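Local atomic coordinates of putative type VI secretion protein (Escherichia coli, PDB entry 4PS2), a protein that probably builds, as TssB together with TssC, the contractile sheath of the type VI secretion system, this chain being its C-terminal helical fragment. Residues Arg33-Asp38 and Val47-Glu52; Lys55-Pro60 and Glu69-Val74. All coordinates share one frame; numbering follows the deposited sequence.

Contact 1: Arg33-Asp38 and Val47-Glu52; sequences RSLLRD and VTFRKE
Leu35 of Arg33-Asp38 brings its branched end obliquely against the CD1-CE1 side of the Phe49 ring from Val47-Glu52, and this pair carries the contact. The branch point and one methyl do the touching: Leu35 CG lies 3.6 Å from Phe49 CD1, and Leu35 CD2 lies 3.6 Å from Phe49 CE1. Both side chains run anti to their own backbone nitrogens (chi1 -177° for Leu35, 174° for Phe49); for Phe49, whose CB does not aim at the other helix, this torsion swings the ring into the space between the two. The second methyl, Leu35 CD1, takes the other direction and packs 3.7 Å from Glu52 CB. Leu36 starts out facing away from the partner helix, yet its CD2 reaches back to a looser 4.3 Å from Phe49 CE1, again at a slant. Glu52 contributes only aliphatic carbon here: a bend at chi2 leads its carboxylate away, with OE2 in a long salt bridge of 3.9 Å to NZ of Lys51. Polar groups thus stay at the border while three apolar side chains close the interior. Leu53 and Ile56, of the same helix as Phe49, also touch Leu35, and Val74 touches Phe49 from the C-terminal loop. The segments' axes come within 10.7 Å and run almost exactly opposed, at 172°, the geometry of an antiparallel helical hairpin, here the pairing of helices 16-40 and 46-57 within the TssB helical bundle.

Contact 2: Lys55-Pro60 and Glu69-Val74; sequences KILRDP and ELRALV. With ZN (zinc ion), chain B.
Leu57 reaches across from Lys55-Pro60 and divides its two methyls between neighbouring residues of Glu69-Val74. CD2 goes to the hydrophobic side, 3.8 Å from Leu70 CD1, where Met32 of helix 16-40 also packs against Leu70. The other methyl lies against Arg71: Leu57 CD1 is 3.5 Å from Arg71 CG and equally 3.5 Å from Arg71 NH1. It can meet both because the bend of the arginine chain at chi3 (102°) brings NH1 back to the same methyl, the guanidinium meeting it obliquely. The charge is met by Glu54, whose OE1 forms a salt bridge with Arg71 NH2, so the group is anchored while its aliphatic part borders the leucine.

Away from this compact spot the segments diverge. Arg67 reaches back to the chain around Leu57 and Asp59, its NE bonding to Leu57 O and its NH2 to Asp59 O. Glu69 points elsewhere, and its extended chain carries the carboxylate to a zinc ion, with OE2 at 2.0 Å and OE1 at 3.0 Å, so one oxygen makes the metal bond. A type I turn spans Arg71 to Val74; Leu73 is exposed and Val74 buried. This leucine packing joins helix 64-71 to helix 46-57 within the helical bundle of the TssB C-terminal fragment.

Both contacts draw on helix 46-57, contact 1 from its N-terminal part and contact 2 from its C-terminal part, so one helix is packed in succession against helix 16-40 and helix 64-71. Their centres lie about 11 Å apart and they meet directly: Phe49 CE2 is 3.7 Å from Val74 CG1, and Leu36 CD2 is 3.6 Å from Leu73 O. Both are buried, contact 2 nearer the chain centre (about 6 Å between centres, against about 11 Å for contact 1). Contact 1 is the larger and relies on an aromatic ring set among leucines, whereas contact 2 sets an arginine chain, paired with Glu54, beside its leucines. Only contact 2 includes a metal ligand, away from its hydrophobic centre.

Contact 1: Arg33-Asp38 and Val47-Glu52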
loop_
_atom_site.group_PDB
_atom_site.type_symbol
_atom_site.label_atom_id
_atom_site.label_comp_id
_atom_site.label_asym_id
_atom_site.label_seq_id
_atom_site.Cartn_x
_atom_site.Cartn_y
_atom_site.Cartn_z
ATOM N N ARG A 33 2.074 0.759 -4.921
ATOM C CA ARG A 33 2.424 1.545 -6.099
ATOM C C ARG A 33 3.544 0.847 -6.874
ATOM O O ARG A 33 3.447 0.737 -8.086
ATOM C CB ARG A 33 2.851 2.953 -5.690
ATOM C CG ARG A 33 3.267 3.816 -6.876
ATOM C CD ARG A 33 4.185 4.891 -6.421
ATOM N NE ARG A 33 3.480 5.845 -5.571
ATOM C CZ ARG A 33 4.081 6.831 -4.927
ATOM N NH1 ARG A 33 5.392 7.000 -5.038
ATOM N NH2 ARG A 33 3.378 7.674 -4.190
ATOM N N SER A 34 4.579 0.356 -6.173
ATOM C CA SER A 34 5.714 -0.355 -6.782
ATOM C C SER A 34 5.282 -1.666 -7.429
ATOM O O SER A 34 5.724 -1.995 -8.534
ATOM C CB SER A 34 6.810 -0.610 -5.745
ATOM O OG SER A 34 7.255 0.606 -5.164
ATOM N N LEU A 35 4.421 -2.416 -6.739
ATOM C CA LEU A 35 3.919 -3.684 -7.219
ATOM C C LEU A 35 3.067 -3.495 -8.485
ATOM O O LEU A 35 3.239 -4.258 -9.438
ATOM C CB LEU A 35 3.134 -4.407 -6.115
ATOM C CG LEU A 35 2.630 -5.773 -6.504
ATOM C CD1 LEU A 35 3.786 -6.772 -6.709
ATOM C CD2 LEU A 35 1.569 -6.250 -5.566
ATOM N N LEU A 36 2.168 -2.488 -8.501
ATOM C CA LEU A 36 1.343 -2.202 -9.688
ATOM C C LEU A 36 2.217 -1.748 -10.860
ATOM O O LEU A 36 1.934 -2.105 -11.998
ATOM C CB LEU A 36 0.288 -1.134 -9.394
ATOM C CG LEU A 36 -0.914 -1.563 -8.543
ATOM C CD1 LEU A 36 -1.653 -0.323 -8.010
ATOM C CD2 LEU A 36 -1.883 -2.432 -9.355
ATOM N N ARG A 37 3.282 -0.979 -10.593
ATOM C CA ARG A 37 4.183 -0.534 -11.656
ATOM C C ARG A 37 4.916 -1.740 -12.241
ATOM O O ARG A 37 5.061 -1.825 -13.459
ATOM C CB ARG A 37 5.159 0.535 -11.150
ATOM C CG ARG A 37 4.441 1.854 -10.819
ATOM C CD ARG A 37 5.355 2.956 -10.295
ATOM N NE ARG A 37 6.249 3.421 -11.353
ATOM C CZ ARG A 37 5.914 4.281 -12.312
ATOM N NH1 ARG A 37 4.703 4.834 -12.327
ATOM N NH2 ARG A 37 6.785 4.604 -13.251
ATOM N N ASP A 38 5.346 -2.685 -11.375
ATOM C CA ASP A 38 6.021 -3.931 -11.778
ATOM C C ASP A 38 5.100 -4.743 -12.674
ATOM O O ASP A 38 5.505 -5.147 -13.765
ATOM C CB ASP A 38 6.432 -4.762 -10.536
ATOM C CG ASP A 38 7.583 -4.174 -9.732
ATOM O OD1 ASP A 38 8.341 -3.349 -10.288
ATOM O OD2 ASP A 38 7.707 -4.517 -8.530
ATOM N N VAL A 47 1.143 -14.815 -10.842
ATOM C CA VAL A 47 1.300 -15.624 -9.621
ATOM C C VAL A 47 2.140 -14.867 -8.556
ATOM O O VAL A 47 1.776 -14.885 -7.377
ATOM C CB VAL A 47 1.792 -17.085 -9.887
ATOM C CG1 VAL A 47 3.173 -17.104 -10.507
ATOM C CG2 VAL A 47 1.795 -17.933 -8.611
ATOM N N THR A 48 3.260 -14.229 -8.978
ATOM C CA THR A 48 4.127 -13.459 -8.071
ATOM C C THR A 48 3.352 -12.227 -7.586
ATOM O O THR A 48 3.339 -11.951 -6.392
ATOM C CB THR A 48 5.431 -13.027 -8.765
ATOM O OG1 THR A 48 6.058 -14.178 -9.327
ATOM C CG2 THR A 48 6.427 -12.305 -7.796
ATOM N N PHE A 49 2.699 -11.512 -8.516
ATOM C CA PHE A 49 1.879 -10.348 -8.199
ATOM C C PHE A 49 0.894 -10.684 -7.069
ATOM O O PHE A 49 0.843 -9.936 -6.096
ATOM C CB PHE A 49 1.094 -9.852 -9.448
ATOM C CG PHE A 49 0.123 -8.739 -9.108
ATOM C CD1 PHE A 49 0.565 -7.431 -8.966
ATOM C CD2 PHE A 49 -1.217 -9.015 -8.859
ATOM C CE1 PHE A 49 -0.324 -6.409 -8.608
ATOM C CE2 PHE A 49 -2.092 -8.004 -8.450
ATOM C CZ PHE A 49 -1.641 -6.710 -8.332
ATOM N N ARG A 50 0.090 -11.783 -7.215
ATOM C CA ARG A 50 -0.917 -12.144 -6.193
ATOM C C ARG A 50 -0.281 -12.515 -4.853
ATOM O O ARG A 50 -0.863 -12.221 -3.826
ATOM C CB ARG A 50 -1.841 -13.280 -6.653
ATOM C CG ARG A 50 -2.835 -12.846 -7.733
ATOM C CD ARG A 50 -3.869 -13.917 -8.068
ATOM N NE ARG A 50 -3.266 -15.179 -8.509
ATOM C CZ ARG A 50 -3.011 -15.485 -9.775
ATOM N NH1 ARG A 50 -3.286 -14.620 -10.745
ATOM N NH2 ARG A 50 -2.470 -16.655 -10.085
ATOM N N LYS A 51 0.894 -13.167 -4.870
ATOM C CA LYS A 51 1.628 -13.557 -3.657
ATOM C C LYS A 51 2.107 -12.300 -2.910
ATOM O O LYS A 51 1.975 -12.209 -1.680
ATOM C CB LYS A 51 2.824 -14.443 -4.062
ATOM C CG LYS A 51 3.748 -14.859 -2.904
ATOM C CD LYS A 51 5.062 -15.497 -3.400
ATOM C CE LYS A 51 6.115 -14.487 -3.802
ATOM N NZ LYS A 51 7.240 -15.117 -4.544
ATOM N N GLU A 52 2.671 -11.330 -3.660
ATOM C CA GLU A 52 3.140 -10.077 -3.080
ATOM C C GLU A 52 1.988 -9.205 -2.601
ATOM O O GLU A 52 2.133 -8.498 -1.615
ATOM C CB GLU A 52 4.028 -9.321 -4.065
ATOM C CG GLU A 52 5.266 -10.094 -4.487
ATOM C CD GLU A 52 6.262 -10.407 -3.393
ATOM O OE1 GLU A 52 6.214 -9.752 -2.329
ATOM O OE2 GLU A 52 7.081 -11.328 -3.595
#

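Contact 2: Lys55-Pro60 and Glu69-Val74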
loop_
_atom_site.group_PDB
_atom_site.type_symbol
_atom_site.label_atom_id
_atom_site.label_comp_id
_atom_site.label_asym_id
_atom_site.label_seq_id
_atom_site.Cartn_x
_atom_site.Cartn_y
_atom_site.Cartn_z
ATOM N N LYS A 55 0.878 -10.293 0.837
ATOM C CA LYS A 55 1.857 -9.854 1.813
ATOM C C LYS A 55 1.681 -8.369 2.223
ATOM O O LYS A 55 1.651 -8.045 3.354
ATOM C CB LYS A 55 3.231 -10.102 1.272
ATOM C CG LYS A 55 4.347 -9.735 2.191
ATOM N N ILE A 56 1.544 -7.509 1.246
ATOM C CA ILE A 56 1.261 -6.126 1.491
ATOM C C ILE A 56 -0.001 -5.946 2.362
ATOM O O ILE A 56 0.030 -5.255 3.326
ATOM C CB ILE A 56 1.188 -5.315 0.173
ATOM C CG1 ILE A 56 2.515 -5.349 -0.558
ATOM C CG2 ILE A 56 0.820 -3.889 0.466
ATOM C CD1 ILE A 56 2.499 -4.628 -1.878
ATOM N N LEU A 57 -1.091 -6.586 2.001
ATOM C CA LEU A 57 -2.367 -6.330 2.644
ATOM C C LEU A 57 -2.590 -7.094 3.955
ATOM O O LEU A 57 -3.524 -6.868 4.644
ATOM C CB LEU A 57 -3.505 -6.561 1.689
ATOM C CG LEU A 57 -3.453 -5.787 0.389
ATOM C CD1 LEU A 57 -4.547 -6.195 -0.551
ATOM C CD2 LEU A 57 -3.397 -4.299 0.510
ATOM N N ARG A 58 -1.664 -7.966 4.256
ATOM C CA ARG A 58 -1.647 -8.768 5.474
ATOM C C ARG A 58 -1.368 -7.904 6.730
ATOM O O ARG A 58 -1.797 -8.299 7.807
ATOM C CB ARG A 58 -0.584 -9.866 5.300
ATOM C CG ARG A 58 -0.417 -10.877 6.425
ATOM C CD ARG A 58 0.592 -11.948 6.040
ATOM N NE ARG A 58 0.258 -12.563 4.753
ATOM C CZ ARG A 58 1.151 -13.005 3.875
ATOM N NH1 ARG A 58 2.451 -12.938 4.147
ATOM N NH2 ARG A 58 0.753 -13.530 2.726
ATOM N N ASP A 59 -0.686 -6.733 6.597
ATOM C CA ASP A 59 -0.353 -5.857 7.732
ATOM C C ASP A 59 -1.564 -5.619 8.653
ATOM O O ASP A 59 -2.572 -5.068 8.212
ATOM C CB ASP A 59 0.266 -4.521 7.273
ATOM C CG ASP A 59 1.013 -3.758 8.363
ATOM O OD1 ASP A 59 0.624 -3.861 9.547
ATOM O OD2 ASP A 59 1.954 -3.027 8.026
ATOM N N PRO A 60 -1.515 -6.105 9.912
ATOM C CA PRO A 60 -2.696 -5.962 10.784
ATOM C C PRO A 60 -2.998 -4.532 11.246
ATOM O O PRO A 60 -4.084 -4.271 11.755
ATOM C CB PRO A 60 -2.411 -6.917 11.948
ATOM C CG PRO A 60 -0.948 -7.149 11.919
ATOM C CD PRO A 60 -0.431 -6.879 10.559
ATOM N N GLU A 69 -9.606 -0.010 -0.892
ATOM C CA GLU A 69 -9.148 1.026 -1.827
ATOM C C GLU A 69 -7.882 0.551 -2.554
ATOM O O GLU A 69 -7.721 0.822 -3.745
ATOM C CB GLU A 69 -8.828 2.319 -1.061
ATOM C CG GLU A 69 -10.065 2.996 -0.484
ATOM C CD GLU A 69 -9.777 4.252 0.312
ATOM O OE1 GLU A 69 -8.585 4.571 0.529
ATOM O OE2 GLU A 69 -10.751 4.926 0.715
ATOM N N LEU A 70 -7.002 -0.190 -1.847
ATOM C CA LEU A 70 -5.786 -0.755 -2.454
ATOM C C LEU A 70 -6.113 -1.872 -3.460
ATOM O O LEU A 70 -5.614 -1.839 -4.595
ATOM C CB LEU A 70 -4.746 -1.167 -1.394
ATOM C CG LEU A 70 -4.121 0.001 -0.603
ATOM C CD1 LEU A 70 -3.242 -0.499 0.540
ATOM C CD2 LEU A 70 -3.307 0.929 -1.486
ATOM N N ARG A 71 -7.019 -2.799 -3.079
ATOM C CA ARG A 71 -7.483 -3.899 -3.944
ATOM C C ARG A 71 -8.261 -3.380 -5.160
ATOM O O ARG A 71 -8.220 -4.013 -6.209
ATOM C CB ARG A 71 -8.348 -4.916 -3.182
ATOM C CG ARG A 71 -7.637 -5.685 -2.090
ATOM C CD ARG A 71 -8.546 -6.712 -1.423
ATOM N NE ARG A 71 -8.270 -8.063 -1.911
ATOM C CZ ARG A 71 -7.513 -8.952 -1.278
ATOM N NH1 ARG A 71 -6.975 -8.661 -0.099
ATOM N NH2 ARG A 71 -7.299 -10.146 -1.810
ATOM N N ALA A 72 -8.938 -2.214 -5.035
ATOM C CA ALA A 72 -9.687 -1.586 -6.133
ATOM C C ALA A 72 -8.779 -1.046 -7.241
ATOM O O ALA A 72 -9.244 -0.773 -8.343
ATOM C CB ALA A 72 -10.579 -0.481 -5.595
ATOM N N LEU A 73 -7.481 -0.916 -6.964
ATOM C CA LEU A 73 -6.491 -0.447 -7.932
ATOM C C LEU A 73 -5.953 -1.598 -8.785
ATOM O O LEU A 73 -5.297 -1.356 -9.801
ATOM C CB LEU A 73 -5.331 0.257 -7.206
ATOM C CG LEU A 73 -5.625 1.590 -6.492
ATOM C CD1 LEU A 73 -4.419 2.040 -5.720
ATOM C CD2 LEU A 73 -6.037 2.711 -7.493
ATOM N N VAL A 74 -6.227 -2.847 -8.389
ATOM C CA VAL A 74 -5.740 -4.019 -9.132
ATOM C C VAL A 74 -6.464 -4.204 -10.477
ATOM O O VAL A 74 -7.692 -4.364 -10.462
ATOM C CB VAL A 74 -5.802 -5.299 -8.261
ATOM C CG1 VAL A 74 -5.416 -6.540 -9.063
ATOM C CG2 VAL A 74 -4.923 -5.156 -7.020
HETATM ZN ZN ZN B . -10.325 6.889 1.115
#